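Local coordinates for protein putative metal-dependent hydrolase (Parabacteroides distasonis ATCC 8503, PDB 3KL7) that binds two zinc ions and is probably a metal-dependent hydrolase of the metallo-beta-lactamase superfamily, at residues 66-78 / 138-150. Numbering follows the deposited sequence.
Sequences ADIILITHEHGDH and KYHPRHRDNGYIL. With ZN (zinc ion), chain C; ZN (zinc ion), chain D.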
ATOM      1  N   ALA A  66       2.267  11.419 -12.285  1.00 16.29           N
ATOM      2  CA  ALA A  66       1.160  10.799 -11.571  1.00 16.27           C
ATOM      3  C   ALA A  66      -0.190  11.405 -11.948  1.00 16.08           C
ATOM      4  O   ALA A  66      -0.366  12.619 -11.934  1.00 16.28           O
ATOM      5  CB  ALA A  66       1.375  10.933 -10.067  1.00 15.80           C
ATOM      6  N   ASP A  67      -1.134  10.555 -12.286  1.00 16.26           N
ATOM      7  CA  ASP A  67      -2.528  10.962 -12.330  1.00 16.55           C
ATOM      8  C   ASP A  67      -3.066  10.983 -10.900  1.00 16.07           C
ATOM      9  O   ASP A  67      -3.945  11.786 -10.561  1.00 16.12           O
ATOM     10  CB  ASP A  67      -3.342   9.995 -13.176  1.00 17.02           C
ATOM     11  CG  ASP A  67      -3.018  10.104 -14.658  1.00 17.92           C
ATOM     12  OD1 ASP A  67      -3.434  11.093 -15.279  1.00 18.74           O
ATOM     13  OD2 ASP A  67      -2.348   9.190 -15.200  1.00 19.37           O
ATOM     14  N   ILE A  68      -2.523  10.107 -10.065  1.00 15.59           N
ATOM     15  CA  ILE A  68      -2.963   9.977  -8.697  1.00 15.70           C
ATOM     16  C   ILE A  68      -1.802   9.689  -7.781  1.00 16.14           C
ATOM     17  O   ILE A  68      -0.948   8.867  -8.114  1.00 16.35           O
ATOM     18  CB  ILE A  68      -3.986   8.818  -8.548  1.00 15.92           C
ATOM     19  CG1 ILE A  68      -5.209   9.087  -9.442  1.00 16.50           C
ATOM     20  CG2 ILE A  68      -4.422   8.656  -7.060  1.00 12.97           C
ATOM     21  CD1 ILE A  68      -6.193   7.947  -9.467  1.00 19.22           C
ATOM     22  N   ILE A  69      -1.773  10.367  -6.616  1.00 16.16           N
ATOM     23  CA  ILE A  69      -0.805  10.061  -5.555  1.00 16.20           C
ATOM     24  C   ILE A  69      -1.553   9.697  -4.289  1.00 17.14           C
ATOM     25  O   ILE A  69      -2.366  10.472  -3.782  1.00 18.00           O
ATOM     26  CB  ILE A  69       0.170  11.259  -5.276  1.00 16.42           C
ATOM     27  CG1 ILE A  69       0.926  11.645  -6.581  1.00 14.69           C
ATOM     28  CG2 ILE A  69       1.185  10.900  -4.089  1.00 13.83           C
ATOM     29  CD1 ILE A  69       1.704  12.929  -6.498  1.00 12.25           C
ATOM     30  N   LEU A  70      -1.292   8.498  -3.800  1.00 17.77           N
ATOM     31  CA  LEU A  70      -1.908   7.983  -2.582  1.00 18.08           C
ATOM     32  C   LEU A  70      -0.904   8.072  -1.426  1.00 16.98           C
ATOM     33  O   LEU A  70       0.184   7.513  -1.518  1.00 16.80           O
ATOM     34  CB  LEU A  70      -2.243   6.503  -2.765  1.00 19.03           C
ATOM     35  CG  LEU A  70      -3.655   6.069  -2.980  1.00 21.88           C
ATOM     36  CD1 LEU A  70      -4.576   6.648  -1.886  1.00 22.12           C
ATOM     37  CD2 LEU A  70      -4.107   6.486  -4.356  1.00 24.59           C
ATOM     38  N   ILE A  71      -1.274   8.733  -0.346  1.00 15.96           N
ATOM     39  CA  ILE A  71      -0.455   8.705   0.873  1.00 16.03           C
ATOM     40  C   ILE A  71      -1.171   7.954   1.994  1.00 16.55           C
ATOM     41  O   ILE A  71      -2.310   8.294   2.354  1.00 17.33           O
ATOM     42  CB  ILE A  71      -0.117  10.107   1.379  1.00 15.30           C
ATOM     43  CG1 ILE A  71       0.473  10.955   0.260  1.00 14.89           C
ATOM     44  CG2 ILE A  71       0.858  10.014   2.567  1.00 15.35           C
ATOM     45  CD1 ILE A  71       1.631  10.290  -0.470  1.00 16.05           C
ATOM     46  N   THR A  72      -0.506   6.933   2.551  1.00 16.64           N
ATOM     47  CA  THR A  72      -1.078   6.148   3.683  1.00 16.35           C
ATOM     48  C   THR A  72      -0.969   6.899   5.030  1.00 16.86           C
ATOM     49  O   THR A  72      -1.926   6.917   5.824  1.00 17.32           O
ATOM     50  CB  THR A  72      -0.372   4.802   3.836  1.00 16.53           C
ATOM     51  OG1 THR A  72       1.032   5.020   4.020  1.00 15.81           O
ATOM     52  CG2 THR A  72      -0.604   3.917   2.608  1.00 14.24           C
ATOM     53  N   HIS A  73       0.193   7.500   5.298  1.00 16.90           N
ATOM     54  CA  HIS A  73       0.379   8.281   6.530  1.00 16.88           C
ATOM     55  C   HIS A  73       1.602   9.162   6.451  1.00 16.97           C
ATOM     56  O   HIS A  73       2.342   9.115   5.467  1.00 17.20           O
ATOM     57  CB  HIS A  73       0.420   7.367   7.783  1.00 17.38           C
ATOM     58  CG  HIS A  73       1.601   6.444   7.837  1.00 17.75           C
ATOM     59  ND1 HIS A  73       1.813   5.448   6.908  1.00 18.86           N
ATOM     60  CD2 HIS A  73       2.614   6.348   8.729  1.00 18.67           C
ATOM     61  CE1 HIS A  73       2.919   4.792   7.217  1.00 19.76           C
ATOM     62  NE2 HIS A  73       3.426   5.320   8.317  1.00 18.29           N
ATOM     63  N   GLU A  74       1.821   9.949   7.515  1.00 16.75           N
ATOM     64  CA  GLU A  74       2.671  11.145   7.478  1.00 16.58           C
ATOM     65  C   GLU A  74       4.172  10.930   7.720  1.00 16.38           C
ATOM     66  O   GLU A  74       4.954  11.841   7.524  1.00 15.53           O
ATOM     67  CB  GLU A  74       2.156  12.145   8.519  1.00 17.23           C
ATOM     68  CG  GLU A  74       2.538  11.797   9.947  1.00 16.89           C
ATOM     69  CD  GLU A  74       1.619  12.409  10.964  1.00 17.39           C
ATOM     70  OE1 GLU A  74       0.525  11.841  11.208  1.00 16.39           O
ATOM     71  OE2 GLU A  74       1.991  13.455  11.537  1.00 17.67           O
ATOM     72  N   HIS A  75       4.559   9.735   8.157  1.00 16.42           N
ATOM     73  CA  HIS A  75       5.977   9.440   8.425  1.00 15.93           C
ATOM     74  C   HIS A  75       6.853   9.658   7.179  1.00 15.66           C
ATOM     75  O   HIS A  75       6.411   9.449   6.050  1.00 14.99           O
ATOM     76  CB  HIS A  75       6.142   7.994   8.952  1.00 16.23           C
ATOM     77  CG  HIS A  75       5.635   7.794  10.352  1.00 16.12           C
ATOM     78  ND1 HIS A  75       5.252   6.567  10.833  1.00 16.63           N
ATOM     79  CD2 HIS A  75       5.437   8.670  11.364  1.00 16.40           C
ATOM     80  CE1 HIS A  75       4.851   6.691  12.084  1.00 16.35           C
ATOM     81  NE2 HIS A  75       4.943   7.957  12.427  1.00 15.29           N
ATOM     82  N   GLY A  76       8.101  10.068   7.409  1.00 15.63           N
ATOM     83  CA  GLY A  76       9.035  10.485   6.317  1.00 15.84           C
ATOM     84  C   GLY A  76       9.415   9.417   5.288  1.00 16.08           C
ATOM     85  O   GLY A  76       9.801   9.741   4.175  1.00 15.60           O
ATOM     86  N   ASP A  77       9.304   8.144   5.667  1.00 16.32           N
ATOM     87  CA  ASP A  77       9.538   7.045   4.726  1.00 16.42           C
ATOM     88  C   ASP A  77       8.237   6.690   3.924  1.00 16.26           C
ATOM     89  O   ASP A  77       8.132   5.615   3.306  1.00 15.70           O
ATOM     90  CB  ASP A  77      10.097   5.802   5.456  1.00 16.59           C
ATOM     91  CG  ASP A  77       9.147   5.259   6.529  1.00 15.95           C
ATOM     92  OD1 ASP A  77       8.632   6.049   7.336  1.00 16.46           O
ATOM     93  OD2 ASP A  77       8.941   4.045   6.562  1.00 16.59           O
ATOM     94  N   HIS A  78       7.277   7.617   3.944  1.00 16.62           N
ATOM     95  CA  HIS A  78       5.990   7.472   3.203  1.00 16.31           C
ATOM     96  C   HIS A  78       5.529   8.812   2.573  1.00 16.04           C
ATOM     97  O   HIS A  78       5.046   8.840   1.430  1.00 15.84           O
ATOM     98  CB  HIS A  78       4.898   6.980   4.147  1.00 16.41           C
ATOM     99  CG  HIS A  78       5.114   5.589   4.641  1.00 17.49           C
ATOM    100  ND1 HIS A  78       4.539   4.492   4.040  1.00 17.75           N
ATOM    101  CD2 HIS A  78       5.852   5.113   5.674  1.00 18.06           C
ATOM    102  CE1 HIS A  78       4.912   3.396   4.686  1.00 18.55           C
ATOM    103  NE2 HIS A  78       5.710   3.747   5.680  1.00 18.46           N
ATOM    104  N   LYS A 138       2.585   4.833  19.892  1.00 18.42           N
ATOM    105  CA  LYS A 138       3.438   5.970  19.616  1.00 18.90           C
ATOM    106  C   LYS A 138       3.833   5.949  18.110  1.00 18.87           C
ATOM    107  O   LYS A 138       3.991   6.990  17.489  1.00 18.96           O
ATOM    108  CB  LYS A 138       4.692   5.959  20.529  1.00 19.12           C
ATOM    109  CG  LYS A 138       5.752   4.878  20.182  1.00 20.69           C
ATOM    110  CD  LYS A 138       6.849   4.728  21.306  1.00 20.95           C
ATOM    111  CE  LYS A 138       8.053   3.883  20.796  1.00 22.48           C
ATOM    112  NZ  LYS A 138       8.897   3.228  21.878  1.00 23.04           N
ATOM    113  N   TYR A 139       3.964   4.763  17.537  1.00 18.69           N
ATOM    114  CA  TYR A 139       4.277   4.660  16.117  1.00 18.71           C
ATOM    115  C   TYR A 139       3.061   4.972  15.240  1.00 18.78           C
ATOM    116  O   TYR A 139       3.061   5.972  14.529  1.00 18.86           O
ATOM    117  CB  TYR A 139       4.855   3.294  15.777  1.00 18.56           C
ATOM    118  CG  TYR A 139       6.202   3.028  16.425  1.00 19.02           C
ATOM    119  CD1 TYR A 139       7.199   4.011  16.442  1.00 19.00           C
ATOM    120  CD2 TYR A 139       6.487   1.788  17.018  1.00 19.37           C
ATOM    121  CE1 TYR A 139       8.429   3.775  17.035  1.00 19.63           C
ATOM    122  CE2 TYR A 139       7.716   1.543  17.616  1.00 19.80           C
ATOM    123  CZ  TYR A 139       8.687   2.541  17.617  1.00 19.88           C
ATOM    124  OH  TYR A 139       9.897   2.307  18.192  1.00 19.18           O
ATOM    125  N   HIS A 140       2.032   4.121  15.303  1.00 18.56           N
ATOM    126  CA  HIS A 140       0.832   4.301  14.483  1.00 18.48           C
ATOM    127  C   HIS A 140      -0.408   4.128  15.329  1.00 17.93           C
ATOM    128  O   HIS A 140      -0.895   3.034  15.490  1.00 17.33           O
ATOM    129  CB  HIS A 140       0.831   3.302  13.295  1.00 19.12           C
ATOM    130  CG  HIS A 140       2.114   3.304  12.518  1.00 19.78           C
ATOM    131  ND1 HIS A 140       3.113   2.381  12.733  1.00 19.08           N
ATOM    132  CD2 HIS A 140       2.578   4.143  11.562  1.00 20.51           C
ATOM    133  CE1 HIS A 140       4.133   2.645  11.932  1.00 19.65           C
ATOM    134  NE2 HIS A 140       3.834   3.707  11.213  1.00 20.54           N
ATOM    135  N   PRO A 141      -0.919   5.229  15.886  1.00 17.83           N
ATOM    136  CA  PRO A 141      -2.076   5.131  16.733  1.00 18.01           C
ATOM    137  C   PRO A 141      -3.344   4.992  15.940  1.00 18.67           C
ATOM    138  O   PRO A 141      -3.464   5.541  14.856  1.00 18.14           O
ATOM    139  CB  PRO A 141      -2.064   6.448  17.513  1.00 17.57           C
ATOM    140  CG  PRO A 141      -1.375   7.389  16.660  1.00 17.62           C
ATOM    141  CD  PRO A 141      -0.468   6.615  15.734  1.00 17.83           C
ATOM    142  N   ARG A 142      -4.288   4.267  16.507  1.00 19.56           N
ATOM    143  CA  ARG A 142      -5.543   3.987  15.876  1.00 20.49           C
ATOM    144  C   ARG A 142      -6.212   5.239  15.255  1.00 19.51           C
ATOM    145  O   ARG A 142      -6.120   6.328  15.790  1.00 19.23           O
ATOM    146  CB  ARG A 142      -6.483   3.346  16.906  1.00 21.07           C
ATOM    147  CG  ARG A 142      -7.569   2.604  16.303  1.00 24.54           C
ATOM    148  CD  ARG A 142      -8.287   1.735  17.300  1.00 28.46           C
ATOM    149  NE  ARG A 142      -9.226   0.842  16.612  1.00 32.40           N
ATOM    150  CZ  ARG A 142      -9.857  -0.188  17.182  1.00 34.55           C
ATOM    151  NH1 ARG A 142      -9.668  -0.470  18.467  1.00 35.10           N
ATOM    152  NH2 ARG A 142     -10.689  -0.938  16.456  1.00 35.29           N
ATOM    153  N   HIS A 143      -6.873   5.035  14.121  1.00 18.93           N
ATOM    154  CA  HIS A 143      -7.678   6.091  13.409  1.00 18.77           C
ATOM    155  C   HIS A 143      -6.831   7.070  12.584  1.00 18.05           C
ATOM    156  O   HIS A 143      -7.277   7.548  11.530  1.00 17.29           O
ATOM    157  CB  HIS A 143      -8.606   6.885  14.380  1.00 18.64           C
ATOM    158  CG  HIS A 143      -9.497   6.018  15.221  1.00 19.32           C
ATOM    159  ND1 HIS A 143     -10.342   5.071  14.683  1.00 19.58           N
ATOM    160  CD2 HIS A 143      -9.683   5.967  16.566  1.00 19.88           C
ATOM    161  CE1 HIS A 143     -11.004   4.467  15.657  1.00 20.94           C
ATOM    162  NE2 HIS A 143     -10.624   4.992  16.810  1.00 20.32           N
ATOM    163  N   ARG A 144      -5.618   7.362  13.055  1.00 17.22           N
ATOM    164  CA  ARG A 144      -4.776   8.392  12.433  1.00 16.78           C
ATOM    165  C   ARG A 144      -4.404   8.102  10.972  1.00 16.51           C
ATOM    166  O   ARG A 144      -4.373   9.009  10.150  1.00 16.36           O
ATOM    167  CB  ARG A 144      -3.508   8.603  13.251  1.00 16.65           C
ATOM    168  CG  ARG A 144      -2.763   9.864  12.900  1.00 16.35           C
ATOM    169  CD  ARG A 144      -1.396   9.868  13.511  1.00 16.68           C
ATOM    170  NE  ARG A 144      -0.549   8.850  12.905  1.00 17.17           N
ATOM    171  CZ  ARG A 144       0.669   8.530  13.338  1.00 15.83           C
ATOM    172  NH1 ARG A 144       1.196   9.159  14.396  1.00 15.02           N
ATOM    173  NH2 ARG A 144       1.362   7.588  12.716  1.00 14.32           N
ATOM    174  N   ASP A 145      -4.146   6.830  10.660  1.00 16.53           N
ATOM    175  CA  ASP A 145      -3.574   6.444   9.368  1.00 16.26           C
ATOM    176  C   ASP A 145      -4.496   5.496   8.557  1.00 16.40           C
ATOM    177  O   ASP A 145      -5.431   4.890   9.091  1.00 16.85           O
ATOM    178  CB  ASP A 145      -2.212   5.756   9.592  1.00 16.13           C
ATOM    179  CG  ASP A 145      -1.233   6.607  10.452  1.00 15.95           C
ATOM    180  OD1 ASP A 145      -1.394   7.855  10.503  1.00 14.85           O
ATOM    181  OD2 ASP A 145      -0.292   6.017  11.057  1.00 14.25           O
ATOM    182  N   ASN A 146      -4.196   5.366   7.266  1.00 16.33           N
ATOM    183  CA  ASN A 146      -5.013   4.563   6.346  1.00 15.85           C
ATOM    184  C   ASN A 146      -4.253   3.459   5.717  1.00 15.67           C
ATOM    185  O   ASN A 146      -3.087   3.610   5.358  1.00 15.33           O
ATOM    186  CB  ASN A 146      -5.533   5.438   5.183  1.00 16.28           C
ATOM    187  CG  ASN A 146      -6.546   6.458   5.613  1.00 16.35           C
ATOM    188  OD1 ASN A 146      -7.283   6.268   6.603  1.00 16.83           O
ATOM    189  ND2 ASN A 146      -6.606   7.554   4.876  1.00 15.97           N
ATOM    190  N   GLY A 147      -4.914   2.336   5.562  1.00 16.09           N
ATOM    191  CA  GLY A 147      -4.594   1.415   4.477  1.00 16.29           C
ATOM    192  C   GLY A 147      -5.614   1.735   3.377  1.00 16.16           C
ATOM    193  O   GLY A 147      -6.579   2.452   3.646  1.00 16.09           O
ATOM    194  N   TYR A 148      -5.395   1.214   2.151  1.00 15.66           N
ATOM    195  CA  TYR A 148      -6.323   1.432   1.006  1.00 15.70           C
ATOM    196  C   TYR A 148      -6.623   0.149   0.265  1.00 15.39           C
ATOM    197  O   TYR A 148      -5.763  -0.671   0.093  1.00 15.16           O
ATOM    198  CB  TYR A 148      -5.731   2.431  -0.002  1.00 16.02           C
ATOM    199  CG  TYR A 148      -5.470   3.754   0.591  1.00 16.77           C
ATOM    200  CD1 TYR A 148      -6.521   4.575   0.984  1.00 17.24           C
ATOM    201  CD2 TYR A 148      -4.171   4.197   0.802  1.00 15.94           C
ATOM    202  CE1 TYR A 148      -6.283   5.800   1.554  1.00 17.65           C
ATOM    203  CE2 TYR A 148      -3.929   5.408   1.370  1.00 16.48           C
ATOM    204  CZ  TYR A 148      -4.992   6.216   1.752  1.00 16.37           C
ATOM    205  OH  TYR A 148      -4.748   7.444   2.337  1.00 15.90           O
ATOM    206  N   ILE A 149      -7.877  -0.008  -0.165  1.00 15.20           N
ATOM    207  CA  ILE A 149      -8.240  -1.053  -1.097  1.00 14.63           C
ATOM    208  C   ILE A 149      -8.559  -0.341  -2.398  1.00 14.30           C
ATOM    209  O   ILE A 149      -9.433   0.533  -2.440  1.00 13.78           O
ATOM    210  CB  ILE A 149      -9.501  -1.866  -0.640  1.00 14.66           C
ATOM    211  CG1 ILE A 149      -9.367  -2.347   0.797  1.00 14.68           C
ATOM    212  CG2 ILE A 149      -9.743  -3.051  -1.562  1.00 13.47           C
ATOM    213  CD1 ILE A 149     -10.639  -3.037   1.316  1.00 12.69           C
ATOM    214  N   LEU A 150      -7.837  -0.710  -3.446  1.00 14.41           N
ATOM    215  CA  LEU A 150      -7.978  -0.117  -4.745  1.00 14.37           C
ATOM    216  C   LEU A 150      -8.584  -1.126  -5.640  1.00 14.67           C
ATOM    217  O   LEU A 150      -8.067  -2.240  -5.760  1.00 16.19           O
ATOM    218  CB  LEU A 150      -6.605   0.275  -5.281  1.00 14.20           C
ATOM    219  CG  LEU A 150      -5.821   1.152  -4.332  1.00 12.76           C
ATOM    220  CD1 LEU A 150      -4.430   1.427  -4.889  1.00 12.67           C
ATOM    221  CD2 LEU A 150      -6.595   2.439  -4.092  1.00 11.80           C
TER
HETATM  222 ZN    ZN C 302       5.078   4.529   9.697  1.00 32.06          ZN
HETATM  223 ZN    ZN D 303       6.875   3.134   7.530  1.00 29.21          ZN
HETATM  224  O   HOH W   1       4.082   8.719  14.876  1.00 13.03           O
HETATM  225  O   HOH W   2       6.793   4.875   8.649  1.00 37.88           O
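L70 sets its CD1 methyl over one face of the Y148 ring, 3.5 Å from the centroid and almost on the ring normal, a CH-pi contact where strands 68-71 and 146-152, from different sheets, face each other. At the edge of the same ring Y148 OH gives a hydrogen bond of 2.6 Å to I71 O, reaching it from above the carbonyl plane; N146 ND2, which also bonds to L110, donates to that hydroxyl, so the buried oxygen is held by two bonds. T72 packs CG2 against Y148 CE2, and its carbonyl takes a nearly straight bond from N146 N (168°). With chi1 at 57°, T72 OG1 is turned to accept from H73 ND1 and to hydrogen-bond D52 OD2. Since H73 NE2 binds the first zinc ion, 2.3 Å away, the ring is held at both nitrogens; H73 CB lies 3.2 Å from D145 CG. E74, whose carboxylate has N99 as its main partner, brings OE1 over one face of the R144 guanidinium, a long, purely electrostatic salt bridge of 3.6 Å to NE, with P141 CD on the opposite face. R144 pairs with D145 through two nitrogens, NE to OD1 and NH2 to OD2, and NH2 also reaches Y139 O. H75 binds the same zinc through ND1, and its NE2 gives a 2.7 Å hydrogen bond to a water in the ring plane, which R144 NH1 and Y139 O hold as well. H140 NE2, 2.1 Å from that zinc, is the third histidine ligand; N131 holds its ND1. D77 OD2 and H78 NE2 bind the second zinc, and one water bridges both metals, as does D162. The HxHxDH loop, with H140, D162 and H209, forms the dinuclear zinc site typical of the metallo-beta-lactamase fold, at one edge of its beta sandwich.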